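Exo-beta-1,4-mannosidase (Rhizomucor miehei, PDB 4LYP) releases beta-linked mannose from the non-reducing ends of mannan-derived sugar chains, probably as an extracellular family 5 glycoside hydrolase, and has transglycosylation activity. Local coordinates at residues F36-I41 with E226-M231. Sequence-based numbering, arbitrary orientation.
Sequences FAFVKI and EDPVIM
Phe38 and Val39 pack on Pro228 and Met231 without one direct hydrogen bond between the two segments; water bridges their backbones instead. One water accepts from Val39 N and donates to Pro228 O and, with the water oxygen 2.7 Å from Ile230 O, to that carbonyl too, so both of its protons are committed to the 226-231 backbone. A second water lies within bonding distance of Val39 O and Met231 O, but further acceptors compete for its two protons, so it need not hold both at once. Beside these waters the Phe38 ring lies over the proline: Pro228 CB stands 3.8 Å from the Phe38 ring centroid, only 8° off the normal, a CH-pi contact over the face. The first torsion, chi1 -73°, turns Phe38 CG away from its own carbonyl carbon and carries the ring across to Pro228. At the ring edge, Phe38 CZ is 3.5 Å from Glu226 O, while the ring of His261 meets Phe38 with its plane steeply inclined. Ala37 adds its methyl to the same proline, Ala37 CB to Pro228 CB 3.7 Å.

The contact joins the N-terminal hairpin, strand 40-41 paired antiparallel with 48-50, to the entry of strand 230-234 of the TIM barrel, at the barrel end opposite the one from which the chain runs on to Glu238 in a guanidine pocket. Here Val39 crosses Met231, with Val39 CB 3.9 Å from Met231 CG; Thr144 of the neighbouring parallel strand touches both side chains.

Pro228 sits in a type I turn from Asp227 to Ile230. Asp227 OD1 takes the Val229 N-H at 2.9 Å, from 56° out of the carboxylate plane, making an Asx turn, and also forms a salt bridge with Lys222. On the other segment, Lys40 NZ folds back onto a lone pair of Phe38 O and also bonds Glu35 O.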
ATOM      1  N   PHE A  36       5.850 -19.279  15.576  1.00 16.98           N
ATOM      2  CA  PHE A  36       5.032 -20.029  14.586  1.00 16.49           C
ATOM      3  C   PHE A  36       4.088 -19.157  13.718  1.00 13.60           C
ATOM      4  O   PHE A  36       3.917 -19.401  12.533  1.00 14.16           O
ATOM      5  CB  PHE A  36       4.241 -21.109  15.356  1.00 18.27           C
ATOM      6  CG  PHE A  36       3.691 -22.227  14.521  1.00 19.64           C
ATOM      7  CD1 PHE A  36       4.482 -23.029  13.721  1.00 19.61           C
ATOM      8  CD2 PHE A  36       2.356 -22.552  14.684  1.00 23.07           C
ATOM      9  CE1 PHE A  36       3.922 -24.136  13.054  1.00 22.51           C
ATOM     10  CE2 PHE A  36       1.787 -23.629  14.038  1.00 24.41           C
ATOM     11  CZ  PHE A  36       2.580 -24.393  13.203  1.00 22.77           C
ATOM     12  N   ALA A  37       3.529 -18.142  14.342  1.00 12.33           N
ATOM     13  CA  ALA A  37       2.563 -17.250  13.738  1.00 12.82           C
ATOM     14  C   ALA A  37       3.164 -16.129  12.935  1.00 10.00           C
ATOM     15  O   ALA A  37       2.435 -15.393  12.240  1.00 10.86           O
ATOM     16  CB  ALA A  37       1.624 -16.695  14.820  1.00 15.30           C
ATOM     17  N   PHE A  38       4.504 -15.964  12.957  1.00 10.92           N
ATOM     18  CA  PHE A  38       5.101 -14.896  12.139  1.00 10.74           C
ATOM     19  C   PHE A  38       5.170 -15.368  10.711  1.00  9.50           C
ATOM     20  O   PHE A  38       5.586 -16.512  10.415  1.00 11.48           O
ATOM     21  CB  PHE A  38       6.497 -14.542  12.644  1.00 11.23           C
ATOM     22  CG  PHE A  38       6.463 -13.760  13.936  1.00 10.58           C
ATOM     23  CD1 PHE A  38       6.573 -12.357  13.952  1.00 11.10           C
ATOM     24  CD2 PHE A  38       6.273 -14.399  15.162  1.00 13.31           C
ATOM     25  CE1 PHE A  38       6.442 -11.644  15.097  1.00 12.01           C
ATOM     26  CE2 PHE A  38       6.160 -13.644  16.324  1.00 13.95           C
ATOM     27  CZ  PHE A  38       6.315 -12.261  16.291  1.00 12.21           C
ATOM     28  N   VAL A  39       4.875 -14.453   9.783  1.00  9.10           N
ATOM     29  CA  VAL A  39       5.063 -14.779   8.349  1.00  9.43           C
ATOM     30  C   VAL A  39       6.553 -14.795   8.090  1.00  8.73           C
ATOM     31  O   VAL A  39       7.301 -13.921   8.556  1.00  9.51           O
ATOM     32  CB  VAL A  39       4.330 -13.738   7.469  1.00  8.58           C
ATOM     33  CG1 VAL A  39       4.552 -14.093   5.999  1.00  9.54           C
ATOM     34  CG2 VAL A  39       2.874 -13.683   7.797  1.00 10.24           C
ATOM     35  N   LYS A  40       7.002 -15.788   7.284  1.00  8.92           N
ATOM     36  CA  LYS A  40       8.438 -15.982   7.027  1.00  9.79           C
ATOM     37  C   LYS A  40       8.609 -16.189   5.541  1.00  9.28           C
ATOM     38  O   LYS A  40       7.638 -16.426   4.799  1.00  9.13           O
ATOM     39  CB  LYS A  40       8.961 -17.239   7.761  1.00 11.22           C
ATOM     40  CG  LYS A  40       8.634 -17.206   9.225  1.00 13.86           C
ATOM     41  CD  LYS A  40       9.039 -18.496   9.950  1.00 14.30           C
ATOM     42  CE  LYS A  40       8.469 -18.503  11.394  1.00 15.85           C
ATOM     43  NZ  LYS A  40       6.937 -18.735  11.418  1.00 16.50           N
ATOM     44  N   ILE A  41       9.853 -16.155   5.087  1.00  9.33           N
ATOM     45  CA  ILE A  41      10.166 -16.597   3.711  1.00  9.83           C
ATOM     46  C   ILE A  41      10.425 -18.114   3.809  1.00 11.07           C
ATOM     47  O   ILE A  41      11.166 -18.578   4.675  1.00 13.93           O
ATOM     48  CB  ILE A  41      11.409 -15.880   3.146  1.00  9.48           C
ATOM     49  CG1 ILE A  41      11.319 -14.362   3.315  1.00 10.59           C
ATOM     50  CG2 ILE A  41      11.638 -16.336   1.671  1.00 11.08           C
ATOM     51  CD1 ILE A  41      10.111 -13.793   2.581  1.00 10.08           C
ATOM     52  N   GLU A 226       6.725  -7.307  18.304  1.00  9.40           N
ATOM     53  CA  GLU A 226       6.473  -8.665  18.750  1.00 10.41           C
ATOM     54  C   GLU A 226       5.138  -9.181  18.286  1.00  9.70           C
ATOM     55  O   GLU A 226       4.719 -10.281  18.726  1.00 11.07           O
ATOM     56  CB  GLU A 226       6.569  -8.661  20.311  1.00 11.60           C
ATOM     57  CG  GLU A 226       7.937  -8.309  20.820  1.00 14.65           C
ATOM     58  CD  GLU A 226       8.933  -9.383  20.485  1.00 18.65           C
ATOM     59  OE1 GLU A 226       8.552 -10.561  20.294  1.00 23.19           O
ATOM     60  OE2 GLU A 226      10.073  -9.108  20.698  1.00 28.77           O
ATOM     61  N   ASP A 227       4.424  -8.464  17.411  1.00  9.05           N
ATOM     62  CA  ASP A 227       3.071  -8.859  17.068  1.00  8.97           C
ATOM     63  C   ASP A 227       3.086  -9.614  15.752  1.00  8.51           C
ATOM     64  O   ASP A 227       3.392  -9.037  14.709  1.00  8.52           O
ATOM     65  CB  ASP A 227       2.221  -7.560  16.923  1.00  9.19           C
ATOM     66  CG  ASP A 227       0.784  -7.833  16.736  1.00  9.30           C
ATOM     67  OD1 ASP A 227       0.378  -9.033  16.576  1.00  9.78           O
ATOM     68  OD2 ASP A 227      -0.024  -6.880  16.812  1.00 10.29           O
ATOM     69  N   PRO A 228       2.697 -10.912  15.778  1.00  8.89           N
ATOM     70  CA  PRO A 228       2.701 -11.680  14.542  1.00  9.41           C
ATOM     71  C   PRO A 228       1.550 -11.302  13.607  1.00  8.89           C
ATOM     72  O   PRO A 228       1.458 -11.833  12.484  1.00  8.85           O
ATOM     73  CB  PRO A 228       2.567 -13.130  14.995  1.00 10.76           C
ATOM     74  CG  PRO A 228       1.741 -12.977  16.254  1.00 11.55           C
ATOM     75  CD  PRO A 228       2.238 -11.737  16.945  1.00 10.60           C
ATOM     76  N   VAL A 229       0.658 -10.372  14.007  1.00  8.35           N
ATOM     77  CA  VAL A 229      -0.310  -9.820  13.046  1.00  8.23           C
ATOM     78  C   VAL A 229       0.407  -8.980  11.988  1.00  7.56           C
ATOM     79  O   VAL A 229      -0.092  -8.829  10.874  1.00  8.62           O
ATOM     80  CB  VAL A 229      -1.380  -9.022  13.813  1.00  8.96           C
ATOM     81  CG1 VAL A 229      -2.279  -8.243  12.869  1.00 10.11           C
ATOM     82  CG2 VAL A 229      -2.219  -9.991  14.682  1.00 11.67           C
ATOM     83  N   ILE A 230       1.565  -8.390  12.326  1.00  7.71           N
ATOM     84  CA  ILE A 230       2.352  -7.656  11.350  1.00  7.40           C
ATOM     85  C   ILE A 230       3.131  -8.683  10.526  1.00  7.85           C
ATOM     86  O   ILE A 230       3.976  -9.405  11.088  1.00  8.50           O
ATOM     87  CB  ILE A 230       3.236  -6.625  12.080  1.00  7.68           C
ATOM     88  CG1 ILE A 230       2.330  -5.526  12.644  1.00  8.36           C
ATOM     89  CG2 ILE A 230       4.296  -6.066  11.111  1.00  8.76           C
ATOM     90  CD1 ILE A 230       3.035  -4.605  13.617  1.00  8.84           C
ATOM     91  N   MET A 231       2.887  -8.708   9.220  1.00  7.29           N
ATOM     92  CA  MET A 231       3.651  -9.515   8.279  1.00  7.68           C
ATOM     93  C   MET A 231       4.994  -8.883   7.990  1.00  8.13           C
ATOM     94  O   MET A 231       6.033  -9.578   7.903  1.00  8.70           O
ATOM     95  CB  MET A 231       2.828  -9.684   6.979  1.00  7.94           C
ATOM     96  CG  MET A 231       3.707 -10.214   5.847  1.00  8.27           C
ATOM     97  SD  MET A 231       2.693 -10.607   4.408  1.00  8.41           S
ATOM     98  CE  MET A 231       3.927 -10.617   3.096  1.00 11.68           C
TER
HETATM   99  O   HOH W   1       3.749 -12.136  10.898  1.00 10.20           O
HETATM  100  O   HOH W   2       7.067 -11.342   9.728  1.00 10.82           O